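Local coordinates for protein N-hydroxyarylamine O-acetyltransferase (Bacillus cereus, PDB 4DMO) that probably acetylates arylamines and N-hydroxyarylamines as an arylamine N-acetyltransferase, working through a non-canonical Cys-His-Glu catalytic triad, at residues E73-M78 against S108-T113; A33-V38 against V220-D225; H118-L123 against P138-V143; A228-D233 against E246-M251. One frame throughout, in Å; residues are numbered along the deposited sequence.

Interaction 1 (E73-M78 against S108-T113); sequences ELNPTM and SGHIAT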
loop_
_atom_site.group_PDB
_atom_site.type_symbol
_atom_site.label_atom_id
_atom_site.label_comp_id
_atom_site.label_asym_id
_atom_site.label_seq_id
_atom_site.Cartn_x
_atom_site.Cartn_y
_atom_site.Cartn_z
ATOM N N GLU A 73 -6.618 -1.404 -2.723
ATOM C CA GLU A 73 -7.210 -0.073 -2.698
ATOM C C GLU A 73 -6.128 1.020 -2.821
ATOM O O GLU A 73 -6.297 1.980 -3.566
ATOM C CB GLU A 73 -8.049 0.130 -1.423
ATOM C CG GLU A 73 -9.218 -0.833 -1.276
ATOM C CD GLU A 73 -9.845 -0.823 0.132
ATOM O OE1 GLU A 73 -11.043 -0.509 0.271
ATOM O OE2 GLU A 73 -9.136 -1.116 1.109
ATOM N N LEU A 74 -5.019 0.896 -2.093
ATOM C CA LEU A 74 -4.005 1.981 -2.097
ATOM C C LEU A 74 -3.268 2.024 -3.424
ATOM O O LEU A 74 -3.040 3.095 -3.968
ATOM C CB LEU A 74 -2.994 1.851 -0.949
ATOM C CG LEU A 74 -3.588 1.850 0.473
ATOM C CD1 LEU A 74 -2.547 1.819 1.607
ATOM C CD2 LEU A 74 -4.477 3.037 0.650
ATOM N N ASN A 75 -2.897 0.873 -3.974
ATOM C CA ASN A 75 -2.149 0.903 -5.217
ATOM C C ASN A 75 -2.976 1.333 -6.434
ATOM O O ASN A 75 -2.490 2.115 -7.266
ATOM C CB ASN A 75 -1.403 -0.415 -5.442
ATOM C CG ASN A 75 -0.188 -0.508 -4.585
ATOM O OD1 ASN A 75 0.488 0.483 -4.363
ATOM N ND2 ASN A 75 0.074 -1.689 -4.042
ATOM N N PRO A 76 -4.238 0.879 -6.527
ATOM C CA PRO A 76 -5.062 1.455 -7.601
ATOM C C PRO A 76 -5.328 2.945 -7.400
ATOM O O PRO A 76 -5.378 3.680 -8.380
ATOM C CB PRO A 76 -6.351 0.655 -7.516
ATOM C CG PRO A 76 -5.894 -0.690 -6.972
ATOM C CD PRO A 76 -4.856 -0.319 -5.945
ATOM N N THR A 77 -5.455 3.398 -6.160
ATOM C CA THR A 77 -5.586 4.832 -5.914
ATOM C C THR A 77 -4.428 5.598 -6.542
ATOM O O THR A 77 -4.635 6.621 -7.171
ATOM C CB THR A 77 -5.627 5.171 -4.398
ATOM O OG1 THR A 77 -6.761 4.560 -3.809
ATOM C CG2 THR A 77 -5.719 6.671 -4.159
ATOM N N MET A 78 -3.202 5.117 -6.319
ATOM C CA MET A 78 -2.004 5.791 -6.806
ATOM C C MET A 78 -1.957 5.652 -8.330
ATOM O O MET A 78 -1.741 6.609 -9.064
ATOM C CB MET A 78 -0.759 5.202 -6.141
ATOM C CG MET A 78 0.574 5.651 -6.749
ATOM S SD MET A 78 0.910 7.427 -6.619
ATOM C CE MET A 78 1.391 7.553 -4.913
ATOM N N SER A 108 -2.896 -14.526 -5.383
ATOM C CA SER A 108 -3.375 -13.370 -6.125
ATOM C C SER A 108 -4.053 -12.368 -5.237
ATOM O O SER A 108 -4.988 -11.673 -5.640
ATOM C CB SER A 108 -4.287 -13.821 -7.253
ATOM O OG SER A 108 -3.587 -14.705 -8.107
ATOM N N GLY A 109 -3.547 -12.285 -4.014
ATOM C CA GLY A 109 -4.031 -11.338 -3.033
ATOM C C GLY A 109 -3.427 -9.947 -3.174
ATOM O O GLY A 109 -3.907 -8.999 -2.559
ATOM N N HIS A 110 -2.383 -9.804 -3.981
ATOM C CA HIS A 110 -1.719 -8.518 -4.074
ATOM C C HIS A 110 -1.954 -7.822 -5.402
ATOM O O HIS A 110 -2.029 -8.440 -6.472
ATOM C CB HIS A 110 -0.201 -8.650 -3.837
ATOM C CG HIS A 110 0.501 -7.340 -3.600
ATOM N ND1 HIS A 110 0.482 -6.698 -2.377
ATOM C CD2 HIS A 110 1.258 -6.557 -4.416
ATOM C CE1 HIS A 110 1.197 -5.584 -2.447
ATOM N NE2 HIS A 110 1.692 -5.487 -3.670
ATOM N N ILE A 111 -2.037 -6.508 -5.324
ATOM C CA ILE A 111 -2.097 -5.676 -6.508
ATOM C C ILE A 111 -1.086 -4.586 -6.339
ATOM O O ILE A 111 -0.899 -4.100 -5.239
ATOM C CB ILE A 111 -3.447 -5.022 -6.672
ATOM C CG1 ILE A 111 -4.517 -6.079 -6.885
ATOM C CG2 ILE A 111 -3.424 -3.991 -7.807
ATOM C CD1 ILE A 111 -4.435 -6.789 -8.201
ATOM N N ALA A 112 -0.441 -4.197 -7.427
ATOM C CA ALA A 112 0.556 -3.125 -7.410
ATOM C C ALA A 112 0.546 -2.421 -8.753
ATOM O O ALA A 112 -0.200 -2.793 -9.671
ATOM C CB ALA A 112 1.942 -3.673 -7.111
ATOM N N THR A 113 1.391 -1.410 -8.864
ATOM C CA THR A 113 1.419 -0.535 -10.014
ATOM C C THR A 113 2.794 -0.543 -10.670
ATOM O O THR A 113 3.805 -0.491 -9.978
ATOM C CB THR A 113 1.126 0.908 -9.555
ATOM O OG1 THR A 113 -0.129 0.966 -8.870
ATOM C CG2 THR A 113 1.090 1.854 -10.731
HETATM O O HOH W 1 0.974 2.085 -6.689
#
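Asn75 carries the polar part of this contact, reaching from helix 73-78 to the backbone of strand 110-113. CG lies anti to its own carbonyl carbon (chi1 -76°), and ND2 donates to Ile111 O at 2.9 Å. The bond is somewhat bent, 152° at the hydrogen, with the donor tilted slightly from the carbonyl plane. ND2 also passes 3.7 Å from Ala112 CA. A bridging water ties the amide to the strand a second time: it donates to Asn75 OD1 at 2.9 Å and accepts from Thr113 OG1 at 2.7 Å.

The apolar part is smaller. Pro76 CG meets Ile111 CG2 at 4.2 Å, and Leu58 of helix 55-64 also packs on the proline. Lacking an N-H, Pro76 leaves the helix kinked. One residue on, Thr77 is tied back by two bonds to Glu73 O, its N and its OG1 coming from opposite faces of that carbonyl.

The imidazole of His110 comes near the same amide, with NE2 4.1 Å from Asn75 ND2 in an oblique approach. Its partner is Glu125, whose OE1 bonds to His110 NE2 while OE2 takes a hydrogen bond from Asn75 ND2. His110 also touches Cys71, at the start of the same helix as Asn75, so Cys71, His110 and Glu125 fit the Cys-His-Glu triad of this enzyme.

Asn75 thus has both amide atoms in use, ND2 on Ile111 O and Glu125, OD1 on the water and Val126 N. This is consistent with a buried second-shell residue that holds Glu125, the probable triad acid, against the strand carrying His110.

Interaction 2 (A33-V38 against V220-D225); sequences AMAQTV and VKLTED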
loop_
_atom_site.group_PDB
_atom_site.type_symbol
_atom_site.label_atom_id
_atom_site.label_comp_id
_atom_site.label_asym_id
_atom_site.label_seq_id
_atom_site.Cartn_x
_atom_site.Cartn_y
_atom_site.Cartn_z
ATOM N N ALA A 33 4.720 11.299 1.134
ATOM C CA ALA A 33 3.545 11.991 1.635
ATOM C C ALA A 33 2.357 11.026 1.764
ATOM O O ALA A 33 1.629 11.077 2.749
ATOM C CB ALA A 33 3.184 13.182 0.726
ATOM N N MET A 34 2.151 10.159 0.777
ATOM C CA MET A 34 1.066 9.193 0.874
ATOM C C MET A 34 1.255 8.304 2.090
ATOM O O MET A 34 0.283 8.012 2.764
ATOM C CB MET A 34 0.927 8.340 -0.371
ATOM C CG MET A 34 -0.286 7.444 -0.296
ATOM S SD MET A 34 -0.705 6.740 -1.866
ATOM C CE MET A 34 -2.028 5.633 -1.451
ATOM N N ALA A 35 2.490 7.906 2.403
ATOM C CA ALA A 35 2.702 7.021 3.543
ATOM C C ALA A 35 2.430 7.734 4.824
ATOM O O ALA A 35 2.036 7.101 5.788
ATOM C CB ALA A 35 4.100 6.490 3.573
ATOM N N GLN A 36 2.691 9.047 4.856
ATOM C CA GLN A 36 2.490 9.820 6.085
ATOM C C GLN A 36 1.003 10.080 6.366
ATOM O O GLN A 36 0.600 10.280 7.517
ATOM C CB GLN A 36 3.302 11.136 6.041
ATOM C CG GLN A 36 4.840 10.934 6.056
ATOM C CD GLN A 36 5.344 10.141 7.290
ATOM O OE1 GLN A 36 5.007 10.440 8.424
ATOM N NE2 GLN A 36 6.187 9.157 7.046
ATOM N N THR A 37 0.177 10.022 5.322
ATOM C CA THR A 37 -1.211 10.455 5.448
ATOM C C THR A 37 -2.264 9.358 5.284
ATOM O O THR A 37 -3.286 9.414 5.932
ATOM C CB THR A 37 -1.550 11.657 4.460
ATOM O OG1 THR A 37 -1.269 11.298 3.091
ATOM C CG2 THR A 37 -0.802 12.957 4.846
ATOM N N VAL A 38 -2.023 8.391 4.410
ATOM C CA VAL A 38 -2.975 7.335 4.151
ATOM C C VAL A 38 -2.523 6.056 4.788
ATOM O O VAL A 38 -1.506 5.487 4.415
ATOM C CB VAL A 38 -3.145 7.070 2.662
ATOM C CG1 VAL A 38 -4.310 6.147 2.438
ATOM C CG2 VAL A 38 -3.344 8.377 1.913
ATOM N N VAL A 220 -1.960 0.152 10.111
ATOM C CA VAL A 220 -0.585 0.620 10.250
ATOM C C VAL A 220 -0.354 1.871 9.389
ATOM O O VAL A 220 -0.944 2.031 8.322
ATOM C CB VAL A 220 0.425 -0.494 9.877
ATOM C CG1 VAL A 220 0.164 -0.992 8.524
ATOM C CG2 VAL A 220 1.863 0.006 9.914
ATOM N N LYS A 221 0.495 2.765 9.886
ATOM C CA LYS A 221 0.883 3.947 9.153
ATOM C C LYS A 221 2.274 4.399 9.536
ATOM O O LYS A 221 2.620 4.409 10.711
ATOM C CB LYS A 221 -0.067 5.081 9.435
ATOM C CG LYS A 221 0.097 6.200 8.460
ATOM C CD LYS A 221 -0.918 7.332 8.682
ATOM C CE LYS A 221 -0.686 8.100 9.957
ATOM N NZ LYS A 221 0.624 8.755 9.916
ATOM N N LEU A 222 3.065 4.785 8.545
ATOM C CA LEU A 222 4.349 5.415 8.842
ATOM C C LEU A 222 4.108 6.758 9.483
ATOM O O LEU A 222 3.066 7.398 9.301
ATOM C CB LEU A 222 5.198 5.575 7.581
ATOM C CG LEU A 222 5.447 4.195 6.944
ATOM C CD1 LEU A 222 6.430 4.340 5.853
ATOM C CD2 LEU A 222 5.919 3.149 7.961
ATOM N N THR A 223 5.097 7.186 10.238
ATOM C CA THR A 223 5.070 8.473 10.873
ATOM C C THR A 223 6.387 9.165 10.590
ATOM O O THR A 223 7.254 8.606 9.927
ATOM C CB THR A 223 4.881 8.319 12.390
ATOM O OG1 THR A 223 5.978 7.574 12.923
ATOM C CG2 THR A 223 3.567 7.577 12.718
ATOM N N GLU A 224 6.507 10.391 11.085
ATOM C CA GLU A 224 7.738 11.193 10.996
ATOM C C GLU A 224 8.988 10.414 11.385
ATOM O O GLU A 224 10.052 10.518 10.767
ATOM C CB GLU A 224 7.644 12.365 11.988
ATOM C CG GLU A 224 7.434 13.759 11.399
ATOM C CD GLU A 224 7.571 14.891 12.450
ATOM O OE1 GLU A 224 7.211 16.035 12.089
ATOM O OE2 GLU A 224 8.022 14.650 13.618
ATOM N N ASP A 225 8.874 9.696 12.486
ATOM C CA ASP A 225 10.054 9.152 13.130
ATOM C C ASP A 225 9.958 7.654 13.298
ATOM O O ASP A 225 10.686 7.079 14.107
ATOM C CB ASP A 225 10.269 9.815 14.499
ATOM C CG ASP A 225 8.980 9.939 15.308
ATOM O OD1 ASP A 225 8.863 10.901 16.095
ATOM O OD2 ASP A 225 8.080 9.075 15.175
HETATM O O HOH W 2 1.868 4.527 5.810
#
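Lys221 NZ grips two carbonyls at once, donating to Gln36 O at 2.8 Å and to Leu222 O at 2.9 Å. The chain leaves with CG anti to the backbone N, then folds at chi3 and chi4, which curls NZ back to where it meets both Leu222 O of its own strand and Gln36 O of the helix end. NZ stands 39° out of the plane of the Gln36 carbonyl but is tilted by only 18° from that of Leu222. A positive charge at the C-terminal end of a helix would be expected to suit the helix dipole.

Ala35 O, one residue earlier, is reached through water: the water donates to it at 2.6 Å and accepts from Leu222 N at 3.0 Å. Beside this bridge Ala35 CB packs on Leu222 CD1 at 3.9 Å. Gln36 bends at chi2 and lays its amide beside Thr223, where NE2 makes a weak bond to Thr223 O. OE1 is modelled too close to that residue, so the amide's exact placing is doubtful.

Helix and strand run at 122° to each other. Arylamine N-acetyltransferases have a helical N-terminal domain, a beta-barrel and a C-terminal alpha/beta domain; helix 27-37 meeting strand 218-223 of the five-stranded sheet is consistent with the join between first and last.

Interaction 3 (H118-L123 against P138-V143); sequences HNELYL and PFLGEV
Leu121 sets its CD1 over one face of the Phe139 ring, above the centre, 4.1 Å from the centroid and only 5° off the ring normal, a CH-pi contact. Leu121 CB adds a touch at 3.6 Å to Phe139 CD1. At the ring's edge, near its plane, CE1 lies 3.6 Å from Leu123 N, and Tyr163 meets the same ring edge-to-face.

Tyr122 and Pro138 form an antiparallel non-hydrogen-bonded pair at the edge of the eight-stranded sheet, where 137-138 is the outermost strand beside 120-124. Tyr122 CG sits beside the backbone N (chi1 -60°), and the ring lies across the proline, with CE2 3.7 Å from Pro138 CB. Farther out, Glu120 OE2 comes 3.3 Å from Leu140 CD1, an oxygen against a methyl and not a polar bond, the side chains crossing at about a right angle.

The backbone link is nearly straight: Phe139 N donates to Leu121 O at 3.0 Å and 171°. A water donates to the same oxygen at 2.7 Å and accepts from Leu140 N at 2.9 Å, within the type I turn 138-141.

Leu121 O thus serves two donors, and the water passes its link on to Leu140 N as the chain turns away, with the apolar Leu121-Phe139 contact alongside.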
loop_
_atom_site.group_PDB
_atom_site.type_symbol
_atom_site.label_atom_id
_atom_site.label_comp_id
_atom_site.label_asym_id
_atom_site.label_seq_id
_atom_site.Cartn_x
_atom_site.Cartn_y
_atom_site.Cartn_z
ATOM N N HIS A 118 10.991 7.029 -19.434
ATOM C CA HIS A 118 12.204 6.994 -20.258
ATOM C C HIS A 118 12.519 5.553 -20.654
ATOM O O HIS A 118 13.654 5.110 -20.525
ATOM C CB HIS A 118 13.412 7.595 -19.497
ATOM C CG HIS A 118 13.344 9.087 -19.294
ATOM N ND1 HIS A 118 14.358 9.804 -18.680
ATOM C CD2 HIS A 118 12.393 9.995 -19.631
ATOM C CE1 HIS A 118 14.026 11.085 -18.642
ATOM N NE2 HIS A 118 12.843 11.229 -19.217
ATOM N N ASN A 119 11.511 4.809 -21.105
ATOM C CA ASN A 119 11.756 3.453 -21.590
ATOM C C ASN A 119 12.139 2.445 -20.504
ATOM O O ASN A 119 12.496 1.319 -20.831
ATOM C CB ASN A 119 12.868 3.462 -22.655
ATOM C CG ASN A 119 12.331 3.308 -24.069
ATOM O OD1 ASN A 119 11.393 2.531 -24.304
ATOM N ND2 ASN A 119 12.910 4.064 -25.023
ATOM N N GLU A 120 12.082 2.831 -19.230
ATOM C CA GLU A 120 12.455 1.900 -18.166
ATOM C C GLU A 120 11.343 1.713 -17.150
ATOM O O GLU A 120 10.577 2.637 -16.848
ATOM C CB GLU A 120 13.740 2.347 -17.475
ATOM C CG GLU A 120 15.021 1.868 -18.189
ATOM C CD GLU A 120 16.260 2.553 -17.665
ATOM O OE1 GLU A 120 16.122 3.399 -16.748
ATOM O OE2 GLU A 120 17.365 2.239 -18.163
ATOM N N LEU A 121 11.292 0.504 -16.600
ATOM C CA LEU A 121 10.170 0.090 -15.783
ATOM C C LEU A 121 10.489 0.330 -14.328
ATOM O O LEU A 121 11.626 0.098 -13.897
ATOM C CB LEU A 121 9.848 -1.386 -16.013
ATOM C CG LEU A 121 8.756 -1.743 -17.024
ATOM C CD1 LEU A 121 8.138 -3.099 -16.650
ATOM C CD2 LEU A 121 7.655 -0.689 -17.125
ATOM N N TYR A 122 9.477 0.822 -13.601
ATOM C CA TYR A 122 9.545 0.996 -12.154
ATOM C C TYR A 122 8.301 0.421 -11.522
ATOM O O TYR A 122 7.206 0.591 -12.037
ATOM C CB TYR A 122 9.672 2.477 -11.776
ATOM C CG TYR A 122 10.911 3.134 -12.346
ATOM C CD1 TYR A 122 10.948 3.534 -13.660
ATOM C CD2 TYR A 122 12.039 3.335 -11.560
ATOM C CE1 TYR A 122 12.063 4.101 -14.197
ATOM C CE2 TYR A 122 13.178 3.904 -12.088
ATOM C CZ TYR A 122 13.179 4.294 -13.412
ATOM O OH TYR A 122 14.294 4.877 -13.956
ATOM N N LEU A 123 8.491 -0.267 -10.406
ATOM C CA LEU A 123 7.394 -0.715 -9.561
ATOM C C LEU A 123 7.030 0.421 -8.616
ATOM O O LEU A 123 7.879 0.913 -7.862
ATOM C CB LEU A 123 7.832 -1.914 -8.751
ATOM C CG LEU A 123 6.897 -2.563 -7.742
ATOM C CD1 LEU A 123 5.779 -3.342 -8.434
ATOM C CD2 LEU A 123 7.730 -3.467 -6.866
ATOM N N PRO A 138 13.249 0.520 -9.396
ATOM C CA PRO A 138 13.592 0.219 -10.784
ATOM C C PRO A 138 13.727 -1.276 -11.017
ATOM O O PRO A 138 14.365 -1.993 -10.249
ATOM C CB PRO A 138 14.939 0.909 -10.966
ATOM C CG PRO A 138 15.559 0.880 -9.584
ATOM C CD PRO A 138 14.397 1.029 -8.622
ATOM N N PHE A 139 13.112 -1.732 -12.091
ATOM C CA PHE A 139 13.240 -3.106 -12.509
ATOM C C PHE A 139 14.698 -3.470 -12.865
ATOM O O PHE A 139 15.053 -4.649 -12.860
ATOM C CB PHE A 139 12.331 -3.372 -13.710
ATOM C CG PHE A 139 10.923 -3.769 -13.338
ATOM C CD1 PHE A 139 10.077 -2.876 -12.706
ATOM C CD2 PHE A 139 10.447 -5.042 -13.643
ATOM C CE1 PHE A 139 8.775 -3.238 -12.383
ATOM C CE2 PHE A 139 9.144 -5.429 -13.311
ATOM C CZ PHE A 139 8.304 -4.515 -12.691
ATOM N N LEU A 140 15.525 -2.466 -13.171
ATOM C CA LEU A 140 16.943 -2.691 -13.497
ATOM C C LEU A 140 17.717 -3.330 -12.352
ATOM O O LEU A 140 18.807 -3.854 -12.557
ATOM C CB LEU A 140 17.641 -1.405 -13.954
ATOM C CG LEU A 140 17.452 -1.082 -15.439
ATOM C CD1 LEU A 140 18.361 0.052 -15.859
ATOM C CD2 LEU A 140 17.666 -2.296 -16.341
ATOM N N GLY A 141 17.193 -3.233 -11.140
ATOM C CA GLY A 141 17.643 -4.122 -10.098
ATOM C C GLY A 141 18.234 -3.381 -8.943
ATOM O O GLY A 141 18.534 -3.970 -7.913
ATOM N N GLU A 142 18.376 -2.080 -9.134
ATOM C CA GLU A 142 18.981 -1.189 -8.164
ATOM C C GLU A 142 18.273 -1.245 -6.809
ATOM O O GLU A 142 17.043 -1.334 -6.725
ATOM C CB GLU A 142 18.926 0.237 -8.735
ATOM C CG GLU A 142 19.755 1.270 -8.019
ATOM C CD GLU A 142 21.132 1.402 -8.626
ATOM O OE1 GLU A 142 21.630 0.385 -9.154
ATOM O OE2 GLU A 142 21.706 2.514 -8.581
ATOM N N VAL A 143 19.053 -1.174 -5.744
ATOM C CA VAL A 143 18.503 -1.174 -4.400
ATOM C C VAL A 143 17.951 0.191 -4.002
ATOM O O VAL A 143 18.617 1.219 -4.130
ATOM C CB VAL A 143 19.558 -1.581 -3.393
ATOM C CG1 VAL A 143 19.010 -1.493 -2.010
ATOM C CG2 VAL A 143 20.066 -3.000 -3.701
HETATM O O HOH W 3 14.278 -0.144 -14.409
#

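Interaction 4 (A228-D233 against E246-M251); sequences ASLTKD and ETVTDM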
loop_
_atom_site.group_PDB
_atom_site.type_symbol
_atom_site.label_atom_id
_atom_site.label_comp_id
_atom_site.label_asym_id
_atom_site.label_seq_id
_atom_site.Cartn_x
_atom_site.Cartn_y
_atom_site.Cartn_z
ATOM N N ALA A 228 3.285 3.493 13.417
ATOM C CA ALA A 228 2.303 3.220 14.451
ATOM C C ALA A 228 1.373 2.122 13.922
ATOM O O ALA A 228 1.028 2.128 12.740
ATOM C CB ALA A 228 1.542 4.454 14.778
ATOM N N SER A 229 1.031 1.166 14.786
ATOM C CA SER A 229 0.206 0.007 14.438
ATOM C C SER A 229 -0.866 -0.204 15.488
ATOM O O SER A 229 -0.612 -0.094 16.687
ATOM C CB SER A 229 1.051 -1.257 14.346
ATOM O OG SER A 229 2.130 -1.070 13.469
ATOM N N LEU A 230 -2.080 -0.480 15.034
ATOM C CA LEU A 230 -3.208 -0.667 15.940
ATOM C C LEU A 230 -3.960 -1.945 15.601
ATOM O O LEU A 230 -4.132 -2.297 14.427
ATOM C CB LEU A 230 -4.150 0.541 15.900
ATOM C CG LEU A 230 -5.414 0.502 16.773
ATOM C CD1 LEU A 230 -5.058 0.461 18.243
ATOM C CD2 LEU A 230 -6.327 1.681 16.479
ATOM N N THR A 231 -4.329 -2.679 16.651
ATOM C CA THR A 231 -5.206 -3.836 16.522
ATOM C C THR A 231 -6.279 -3.804 17.627
ATOM O O THR A 231 -6.308 -2.899 18.479
ATOM C CB THR A 231 -4.448 -5.182 16.611
ATOM O OG1 THR A 231 -4.134 -5.445 17.984
ATOM C CG2 THR A 231 -3.202 -5.168 15.760
ATOM N N LYS A 232 -7.127 -4.825 17.623
ATOM C CA LYS A 232 -8.271 -4.868 18.514
ATOM C C LYS A 232 -7.744 -4.712 19.922
ATOM O O LYS A 232 -8.442 -4.216 20.815
ATOM C CB LYS A 232 -9.005 -6.217 18.374
ATOM C CG LYS A 232 -10.525 -6.193 18.539
ATOM C CD LYS A 232 -11.184 -7.407 17.809
ATOM C CE LYS A 232 -12.525 -7.038 17.117
ATOM N NZ LYS A 232 -12.980 -8.071 16.131
ATOM N N ASP A 233 -6.504 -5.138 20.129
ATOM C CA ASP A 233 -6.025 -5.214 21.496
ATOM C C ASP A 233 -4.871 -4.281 21.846
ATOM O O ASP A 233 -4.742 -3.915 23.002
ATOM C CB ASP A 233 -5.648 -6.663 21.824
ATOM C CG ASP A 233 -6.838 -7.477 22.313
ATOM O OD1 ASP A 233 -7.755 -6.890 22.934
ATOM O OD2 ASP A 233 -6.864 -8.701 22.062
ATOM N N GLU A 246 1.217 -1.048 23.960
ATOM C CA GLU A 246 0.245 -0.871 25.019
ATOM C C GLU A 246 -1.131 -1.391 24.640
ATOM O O GLU A 246 -1.494 -1.484 23.465
ATOM C CB GLU A 246 0.177 0.588 25.458
ATOM C CG GLU A 246 -0.450 1.564 24.500
ATOM C CD GLU A 246 -0.298 3.017 24.997
ATOM O OE1 GLU A 246 -1.084 3.451 25.884
ATOM O OE2 GLU A 246 0.612 3.724 24.496
ATOM N N THR A 247 -1.853 -1.798 25.669
ATOM C CA THR A 247 -3.175 -2.358 25.532
ATOM C C THR A 247 -4.178 -1.259 25.235
ATOM O O THR A 247 -4.083 -0.142 25.727
ATOM C CB THR A 247 -3.555 -3.104 26.791
ATOM O OG1 THR A 247 -2.781 -4.315 26.841
ATOM C CG2 THR A 247 -5.033 -3.450 26.780
ATOM N N VAL A 248 -5.133 -1.601 24.394
ATOM C CA VAL A 248 -6.138 -0.664 23.929
ATOM C C VAL A 248 -7.480 -1.320 24.232
ATOM O O VAL A 248 -7.650 -2.519 23.988
ATOM C CB VAL A 248 -5.964 -0.381 22.392
ATOM C CG1 VAL A 248 -7.155 0.336 21.810
ATOM C CG2 VAL A 248 -4.728 0.460 22.159
ATOM N N THR A 249 -8.401 -0.558 24.819
ATOM C CA THR A 249 -9.749 -1.072 25.079
ATOM C C THR A 249 -10.706 -0.505 24.049
ATOM O O THR A 249 -10.340 0.392 23.298
ATOM C CB THR A 249 -10.238 -0.729 26.492
ATOM O OG1 THR A 249 -10.336 0.702 26.663
ATOM C CG2 THR A 249 -9.279 -1.332 27.505
ATOM N N ASP A 250 -11.915 -1.051 23.983
ATOM C CA ASP A 250 -12.895 -0.573 23.019
ATOM C C ASP A 250 -13.128 0.912 23.174
ATOM O O ASP A 250 -13.354 1.608 22.203
ATOM C CB ASP A 250 -14.218 -1.325 23.187
ATOM C CG ASP A 250 -14.106 -2.803 22.807
ATOM O OD1 ASP A 250 -15.151 -3.496 22.784
ATOM O OD2 ASP A 250 -12.970 -3.279 22.543
ATOM N N MET A 251 -13.036 1.398 24.403
ATOM C CA MET A 251 -13.308 2.805 24.700
ATOM C C MET A 251 -12.254 3.720 24.115
ATOM O O MET A 251 -12.512 4.894 23.855
ATOM C CB MET A 251 -13.361 3.036 26.211
ATOM C CG MET A 251 -14.219 2.028 26.967
ATOM S SD MET A 251 -14.075 2.174 28.768
ATOM C CE MET A 251 -15.586 1.336 29.285
#
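At one end of the five-stranded antiparallel sheet, Asp233 and Val248 join the turn after strand 228-231 to the chain as it leaves edge strand 242-247 for the last helix. Val248 N donates to Asp233 O at 2.7 Å, with 156° at the hydrogen. The donor stands well above the plane of the carbonyl, 41° out of it. The same oxygen receives a CA-H...O contact from Thr247 CA at 3.4 Å, and Thr247 CG2 lies 3.8 Å from it, so consecutive residues of one chain gather round a single acceptor.

A small apolar contact accompanies this polar link. Leu230 CG is anti to its backbone N, and chi2 of 64° places CD1, which meets both methyls of Val248, at 3.9 Å from CG2 and 4.1 Å from CG1, the two side chains crossing at about a right angle. Helix 250-261 adds to this patch: Tyr253, Leu257 and Phe261 touch Leu230, and Leu256 touches Val248.

Thr231 OG1 fits an ST turn, accepting from Asp233 N, though that nitrogen is too close to a neighbour in the model. OG1 also bonds to Ser234 N. On the exposed side Asp233 OD1 and Asp250 OD2 stand 6.4 Å apart, like charges that may repel mildly.

Strands 226-231, 234-239 and 242-247 form an antiparallel meander leading into a terminal helix that packs on the sheet, consistent with the C-terminal alpha/beta domain of this family.

Following the chain, helix 27-37 comes first and waits longest for its partner: interaction 2 closes a loop of 181 residues when strand 218-223 returns to it. Two shorter loops lie inside that span, one after the other: interaction 1 brings helix 71-84 to strand 103-117, and interaction 3 pairs the next strand with the turn that begins at the end of strand 137-138. Interaction 4 closes last, after interaction 2, and none of the four cross. Leu74 and Met78 pack on Val38 and Met34, joining interactions 1 and 2 through the helices; Leu123 rests on Ala112 within the larger sheet; neighbouring strands 218-223 and 226-231 carry interaction 2 into interaction 4.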